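Side-chain contacts in cellulase (Soil metagenome, PDB 5I2U), which probably hydrolyses the beta-1,4-glucosidic bonds of cellulose as a salt-tolerant glycoside hydrolase of family 5, built on a TIM barrel: residues F142-A147 with R184-D189; W284-K289 with C293-P298; P298-S301 with N305-E308. All blocks are in the same frame, centred on the assembly; numbering follows the deposited sequence.

Contact 1 of 3, residues F142-A147 with R184-D189; sequences FFAGMA and RAIDPD. With MG (magnesium ion), chain H.
I186 packs CB, CG2 and CD1 against A144 and A147, the apolar heart of a contact whose far end holds a magnesium ion. R184-D189 begins with R184, whose CB points away from F142-A147 and whose side chain folds back on its own chain: NH1 donates to D187 O (3.0 Å), with the carbonyl oxygen close to the guanidinium plane, a bond that closes the chain back on itself. I186 follows with the apolar contact. Its CG2 lies anti to the backbone N (CG1 beside it, chi1 -51°) and rests on the A147 backbone, 3.7 Å from A147 C. I186 CB meets A147 CB at 3.9 Å. The other branch, extended to CD1, reaches one helical turn back to A144, where CD1 lies 3.5 Å from A144 O. At D187, CB approaches A147 CB at 4.2 Å. Its OD1 binds magnesium at 2.1 Å, and OD2 is held by Y158. D189 binds the ion through OD1, its OD2 accepting a hydrogen bond from one of two magnesium-bound waters. G151 and N190 complete the site. The ion ties the turn after helix 169-186 to G151, just past helix 136-150; these two helices are neighbours in the barrel's outer layer, with V182 extending the A144 packing and strand 124-130 lying under F142 and M146.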
# COMPACT_ATOMS: atom_id res chain seq x y z
N PHE A 142 -14.24 2.56 11.03
CA PHE A 142 -13.15 1.60 10.93
C PHE A 142 -11.83 2.24 11.37
O PHE A 142 -11.12 1.70 12.22
CB PHE A 142 -13.00 1.06 9.49
CG PHE A 142 -11.78 0.21 9.30
CD1 PHE A 142 -11.66 -1.01 9.95
CD2 PHE A 142 -10.71 0.66 8.51
CE1 PHE A 142 -10.53 -1.79 9.80
CE2 PHE A 142 -9.58 -0.12 8.36
CZ PHE A 142 -9.49 -1.35 9.00
N PHE A 143 -11.51 3.39 10.80
CA PHE A 143 -10.21 4.01 11.10
C PHE A 143 -10.12 4.56 12.53
O PHE A 143 -9.03 4.54 13.11
CB PHE A 143 -9.81 5.03 10.03
CG PHE A 143 -9.23 4.39 8.79
CD1 PHE A 143 -8.04 3.69 8.87
CD2 PHE A 143 -9.88 4.47 7.56
CE1 PHE A 143 -7.50 3.07 7.74
CE2 PHE A 143 -9.34 3.85 6.44
CZ PHE A 143 -8.15 3.16 6.53
N ALA A 144 -11.24 5.01 13.09
CA ALA A 144 -11.31 5.38 14.51
C ALA A 144 -10.93 4.20 15.41
O ALA A 144 -10.12 4.35 16.33
CB ALA A 144 -12.70 5.89 14.88
N GLY A 145 -11.46 3.02 15.10
CA GLY A 145 -11.14 1.81 15.84
C GLY A 145 -9.70 1.38 15.65
O GLY A 145 -9.05 0.96 16.59
N MET A 146 -9.21 1.46 14.42
CA MET A 146 -7.81 1.15 14.12
C MET A 146 -6.88 2.17 14.77
O MET A 146 -5.84 1.81 15.32
CB MET A 146 -7.56 1.09 12.61
CG MET A 146 -8.17 -0.10 11.88
SD MET A 146 -7.52 -1.73 12.33
CE MET A 146 -8.82 -2.29 13.44
N ALA A 147 -7.24 3.45 14.69
CA ALA A 147 -6.47 4.52 15.34
C ALA A 147 -6.36 4.32 16.85
O ALA A 147 -5.29 4.51 17.40
CB ALA A 147 -7.06 5.88 15.05
N ARG A 184 -6.72 11.82 12.99
CA ARG A 184 -5.82 12.73 13.70
C ARG A 184 -6.24 13.05 15.13
O ARG A 184 -5.37 13.32 15.96
CB ARG A 184 -5.62 14.04 12.92
CG ARG A 184 -4.62 13.92 11.77
CD ARG A 184 -3.17 13.91 12.26
NE ARG A 184 -2.24 13.60 11.17
CZ ARG A 184 -1.67 12.42 10.90
NH1 ARG A 184 -1.90 11.33 11.64
NH2 ARG A 184 -0.87 12.32 9.84
N ALA A 185 -7.53 13.02 15.42
CA ALA A 185 -8.01 13.29 16.78
C ALA A 185 -7.51 12.24 17.78
O ALA A 185 -7.33 12.55 18.95
CB ALA A 185 -9.54 13.39 16.81
N ILE A 186 -7.29 11.01 17.31
CA ILE A 186 -6.81 9.88 18.12
C ILE A 186 -5.30 9.65 17.91
O ILE A 186 -4.55 9.40 18.86
CB ILE A 186 -7.58 8.58 17.76
CG1 ILE A 186 -9.12 8.81 17.79
CG2 ILE A 186 -7.17 7.42 18.67
CD1 ILE A 186 -9.98 7.66 17.31
N ASP A 187 -4.87 9.66 16.64
CA ASP A 187 -3.50 9.37 16.24
C ASP A 187 -2.94 10.60 15.52
O ASP A 187 -3.10 10.73 14.29
CB ASP A 187 -3.47 8.13 15.34
CG ASP A 187 -2.06 7.66 15.03
OD1 ASP A 187 -1.07 8.30 15.48
OD2 ASP A 187 -1.92 6.62 14.36
N PRO A 188 -2.28 11.51 16.27
CA PRO A 188 -1.88 12.77 15.66
C PRO A 188 -0.70 12.67 14.69
O PRO A 188 -0.58 13.54 13.83
CB PRO A 188 -1.52 13.66 16.86
CG PRO A 188 -1.27 12.73 17.99
CD PRO A 188 -1.83 11.38 17.67
N ASP A 189 0.12 11.62 14.79
CA ASP A 189 1.42 11.59 14.06
C ASP A 189 1.61 10.56 12.92
O ASP A 189 2.42 10.83 12.01
CB ASP A 189 2.58 11.43 15.06
CG ASP A 189 2.51 10.15 15.85
OD1 ASP A 189 1.41 9.57 15.96
OD2 ASP A 189 3.54 9.72 16.38
MG MG H . 0.70 7.81 16.41
O HOH W 1 2.52 7.53 17.32
O HOH W 2 -0.08 8.08 18.66

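Contact 2 of 3, residues W284-K289 with C293-P298; sequences WSVSDK and CSMLLP
S285 O accepts from M295 N at 2.9 Å, nearly along the C=O axis, where the last strand of the (beta/alpha)8 barrel runs into its following loop and the chain doubles back beside it. S285 N reaches C293 O at 2.8 Å. V286 is the centre of an inverse gamma turn, and beyond it L296 N meets S287 O at 3.1 Å. Side chains fill in around these backbone bonds. M295, extended beyond CG, lays its thioether along S285 and brings CE to 3.5 Å from W284 C. V286 spreads its two methyls, CG2 lying near M295 SD and CG1 alongside L296 CD1 at 3.8 Å. P298 sets CG and CD against the backbone oxygen of D288, whose carboxylate forms a salt bridge with R69. Three serine hydroxyls make a buried polar chain. S285 OG and S287 OG share a hydrogen bond of 2.5 Å in which either could be the donor. S287 OG and S294 OG are 2.6 Å apart, and the proton between them is likewise unsettled. S294 OG also takes a weak bond from K289 N and has E291 as a further partner. W284 is joined to S285 by a cis peptide, a non-proline feature familiar at the end of this strand in family 5 enzymes; its ring meets those of H130 and W63. The indole extends away from the backbone N (chi1 176°), and C293 SG makes a sulfur-aromatic contact at its edge, 3.7 Å from W284 CD1.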
# COMPACT_ATOMS: atom_id res chain seq x y z
N TRP A 284 2.01 -5.72 -5.88
CA TRP A 284 0.73 -6.47 -5.80
C TRP A 284 0.73 -7.70 -6.74
O TRP A 284 1.12 -7.55 -7.90
CB TRP A 284 -0.38 -5.53 -6.24
CG TRP A 284 -1.78 -6.08 -6.35
CD1 TRP A 284 -2.33 -6.75 -7.41
CD2 TRP A 284 -2.81 -6.00 -5.36
NE1 TRP A 284 -3.63 -7.10 -7.14
CE2 TRP A 284 -3.95 -6.65 -5.89
CE3 TRP A 284 -2.87 -5.47 -4.06
CZ2 TRP A 284 -5.16 -6.75 -5.17
CZ3 TRP A 284 -4.06 -5.56 -3.36
CH2 TRP A 284 -5.20 -6.19 -3.92
N SER A 285 0.29 -8.90 -6.34
CA SER A 285 -0.23 -9.26 -5.02
C SER A 285 0.26 -10.63 -4.60
O SER A 285 0.47 -11.53 -5.45
CB SER A 285 -1.77 -9.29 -5.00
OG SER A 285 -2.32 -10.15 -5.99
N VAL A 286 0.36 -10.79 -3.28
CA VAL A 286 0.70 -12.08 -2.66
C VAL A 286 -0.59 -12.87 -2.62
O VAL A 286 -1.36 -12.79 -1.65
CB VAL A 286 1.29 -11.92 -1.25
CG1 VAL A 286 1.64 -13.27 -0.67
CG2 VAL A 286 2.51 -11.01 -1.27
N SER A 287 -0.82 -13.60 -3.69
CA SER A 287 -2.07 -14.31 -3.94
C SER A 287 -1.78 -15.40 -5.00
O SER A 287 -0.70 -15.40 -5.59
CB SER A 287 -3.15 -13.33 -4.44
OG SER A 287 -2.75 -12.62 -5.63
N ASP A 288 -2.75 -16.28 -5.24
CA ASP A 288 -2.55 -17.47 -6.08
C ASP A 288 -3.63 -17.73 -7.14
O ASP A 288 -3.86 -18.85 -7.56
CB ASP A 288 -2.34 -18.72 -5.20
CG ASP A 288 -3.43 -18.93 -4.16
OD1 ASP A 288 -4.38 -18.13 -4.09
OD2 ASP A 288 -3.30 -19.89 -3.36
N LYS A 289 -4.28 -16.67 -7.60
CA LYS A 289 -5.22 -16.77 -8.70
C LYS A 289 -4.42 -17.05 -9.97
O LYS A 289 -3.23 -16.76 -10.02
CB LYS A 289 -6.00 -15.46 -8.78
CG LYS A 289 -7.05 -15.34 -9.88
CD LYS A 289 -7.88 -14.10 -9.61
CE LYS A 289 -8.79 -13.70 -10.77
NZ LYS A 289 -9.51 -12.44 -10.47
N CYS A 293 -0.46 -11.04 -12.13
CA CYS A 293 -0.15 -10.30 -10.89
C CYS A 293 -0.16 -11.13 -9.58
O CYS A 293 0.27 -10.62 -8.54
CB CYS A 293 -1.07 -9.08 -10.71
SG CYS A 293 -2.69 -9.44 -9.97
N SER A 294 -0.64 -12.39 -9.61
CA SER A 294 -0.68 -13.24 -8.39
C SER A 294 0.67 -13.90 -8.29
O SER A 294 1.05 -14.66 -9.18
CB SER A 294 -1.79 -14.31 -8.48
OG SER A 294 -2.99 -13.86 -7.87
N MET A 295 1.41 -13.61 -7.23
CA MET A 295 2.84 -13.99 -7.15
C MET A 295 3.13 -15.48 -6.87
O MET A 295 4.26 -15.92 -7.09
CB MET A 295 3.53 -13.16 -6.07
CG MET A 295 3.60 -11.68 -6.40
SD MET A 295 4.12 -10.67 -4.99
CE MET A 295 3.77 -9.04 -5.66
N LEU A 296 2.14 -16.23 -6.38
CA LEU A 296 2.35 -17.61 -5.90
C LEU A 296 1.49 -18.63 -6.63
O LEU A 296 0.40 -18.32 -7.09
CB LEU A 296 2.02 -17.70 -4.41
CG LEU A 296 2.79 -16.76 -3.47
CD1 LEU A 296 2.15 -16.77 -2.08
CD2 LEU A 296 4.26 -17.15 -3.40
N LEU A 297 1.98 -19.86 -6.71
CA LEU A 297 1.15 -20.99 -7.17
C LEU A 297 0.21 -21.44 -6.05
O LEU A 297 0.55 -21.31 -4.88
CB LEU A 297 2.02 -22.18 -7.57
CG LEU A 297 2.94 -22.01 -8.77
CD1 LEU A 297 3.63 -23.33 -9.06
CD2 LEU A 297 2.19 -21.52 -10.00
N PRO A 298 -0.99 -21.96 -6.40
CA PRO A 298 -1.93 -22.46 -5.39
C PRO A 298 -1.36 -23.51 -4.45
O PRO A 298 -1.78 -23.59 -3.32
CB PRO A 298 -3.06 -23.04 -6.24
CG PRO A 298 -3.07 -22.15 -7.45
CD PRO A 298 -1.64 -21.81 -7.72

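Contact 3 of 3, residues P298-S301 with N305-E308; sequences PRAS and NWTE
W306 overlaps the methyl of A300 with the pyrrole corner of its indole: A300 CB lies 3.7 Å from W306 CD1 and 4.0 Å from W306 NE1. The same corner makes the polar half of the contact. W306 NE1 donates to S301 O at 2.9 Å, and the bond is nearly straight, with an N-H...O angle of 170°. The acceptor lies at the ring edge, virtually in the indole plane, and the donor in turn lies in the carbonyl plane of S301, with a C=O...N angle of 156°. The bond thus uses an N-H directed within the ring plane and an oxygen approached within the plane of its own carbonyl, while the methyl of A300 meets CD1 next to the donor nitrogen. W306 swings CG beside its backbone N (chi1 -49°), and this carries the indole across to P298-S301; the nearest CA atoms, A300 CA and W306 CA, are 6.3 Å apart. Both segments belong to the long loop that follows the last barrel strand and precedes helix 313-325, a region of irregular chain in which W306 links the two segments. An alanine in place of W306 would remove the indole N-H and is likely to leave S301 O without this donor, while opening a gap beside the A300 methyl. Beyond the two segments, W78 meets the W306 ring edge-to-face, and L79, from the same helix 73-81, packs against it as well. R69 donates to A300 O, and the S301 hydroxyl bonds to D303 N, inside the turn leading to N305.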
# COMPACT_ATOMS: atom_id res chain seq x y z
N PRO A 298 -0.99 -21.96 -6.40
CA PRO A 298 -1.93 -22.46 -5.39
C PRO A 298 -1.36 -23.51 -4.45
O PRO A 298 -1.78 -23.59 -3.32
CB PRO A 298 -3.06 -23.04 -6.24
CG PRO A 298 -3.07 -22.15 -7.45
CD PRO A 298 -1.64 -21.81 -7.72
N ARG A 299 -0.40 -24.30 -4.93
CA ARG A 299 0.29 -25.30 -4.13
C ARG A 299 1.04 -24.73 -2.93
O ARG A 299 1.28 -25.45 -1.97
CB ARG A 299 1.28 -26.07 -5.01
CG ARG A 299 2.03 -27.19 -4.30
CD ARG A 299 2.56 -28.20 -5.30
NE ARG A 299 3.32 -27.57 -6.37
CZ ARG A 299 4.61 -27.25 -6.33
NH1 ARG A 299 5.36 -27.51 -5.25
NH2 ARG A 299 5.17 -26.66 -7.39
N ALA A 300 1.41 -23.46 -3.00
CA ALA A 300 2.17 -22.81 -1.95
C ALA A 300 1.47 -22.90 -0.60
O ALA A 300 0.24 -22.83 -0.53
CB ALA A 300 2.43 -21.37 -2.31
N SER A 301 2.25 -23.10 0.47
CA SER A 301 1.70 -23.08 1.83
C SER A 301 1.22 -21.68 2.17
O SER A 301 1.81 -20.69 1.73
CB SER A 301 2.75 -23.52 2.85
OG SER A 301 2.27 -23.40 4.18
N ASN A 305 7.59 -20.32 3.47
CA ASN A 305 8.64 -21.22 2.96
C ASN A 305 8.52 -21.51 1.48
O ASN A 305 8.72 -22.64 1.03
CB ASN A 305 8.67 -22.53 3.76
CG ASN A 305 9.00 -22.29 5.21
OD1 ASN A 305 10.16 -22.41 5.61
ND2 ASN A 305 8.00 -21.92 6.00
N TRP A 306 8.22 -20.47 0.70
CA TRP A 306 8.00 -20.63 -0.74
C TRP A 306 9.36 -20.85 -1.41
O TRP A 306 10.16 -19.92 -1.52
CB TRP A 306 7.25 -19.42 -1.35
CG TRP A 306 6.00 -19.06 -0.57
CD1 TRP A 306 5.05 -19.92 -0.09
CD2 TRP A 306 5.62 -17.75 -0.14
NE1 TRP A 306 4.08 -19.22 0.58
CE2 TRP A 306 4.40 -17.89 0.57
CE3 TRP A 306 6.17 -16.47 -0.30
CZ2 TRP A 306 3.74 -16.80 1.14
CZ3 TRP A 306 5.51 -15.39 0.24
CH2 TRP A 306 4.30 -15.56 0.97
N THR A 307 9.60 -22.08 -1.83
CA THR A 307 10.75 -22.42 -2.67
C THR A 307 10.56 -21.79 -4.07
O THR A 307 9.45 -21.40 -4.44
CB THR A 307 10.88 -23.94 -2.83
OG1 THR A 307 9.62 -24.45 -3.28
CG2 THR A 307 11.24 -24.60 -1.51
N GLU A 308 11.65 -21.67 -4.82
CA GLU A 308 11.60 -21.02 -6.14
C GLU A 308 10.52 -21.52 -7.10
O GLU A 308 10.00 -20.74 -7.88
CB GLU A 308 12.92 -21.19 -6.86
CG GLU A 308 13.41 -22.65 -7.05
CD GLU A 308 13.28 -23.17 -8.48
OE1 GLU A 308 12.47 -22.64 -9.26
OE2 GLU A 308 14.01 -24.12 -8.82

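Contacts 2 and 3 are consecutive parts of one loop: they share P298, their centres lie 11 Å apart, and W306 joins them physically, its CD2 lying 3.6 Å from L296 CD2 and its CH2 3.9 Å from V286 CG1. R69 reaches both, through D288 in contact 2 and A300 O in contact 3. In family 5 barrels the active site lies at the C-terminal ends of the strands, which puts W284 of contact 2 near the probable cleft. Contact 1, with its magnesium, lies across the chain's centre from contact 2, about 31 Å away between centres, and about 36 Å from the centre of contact 3.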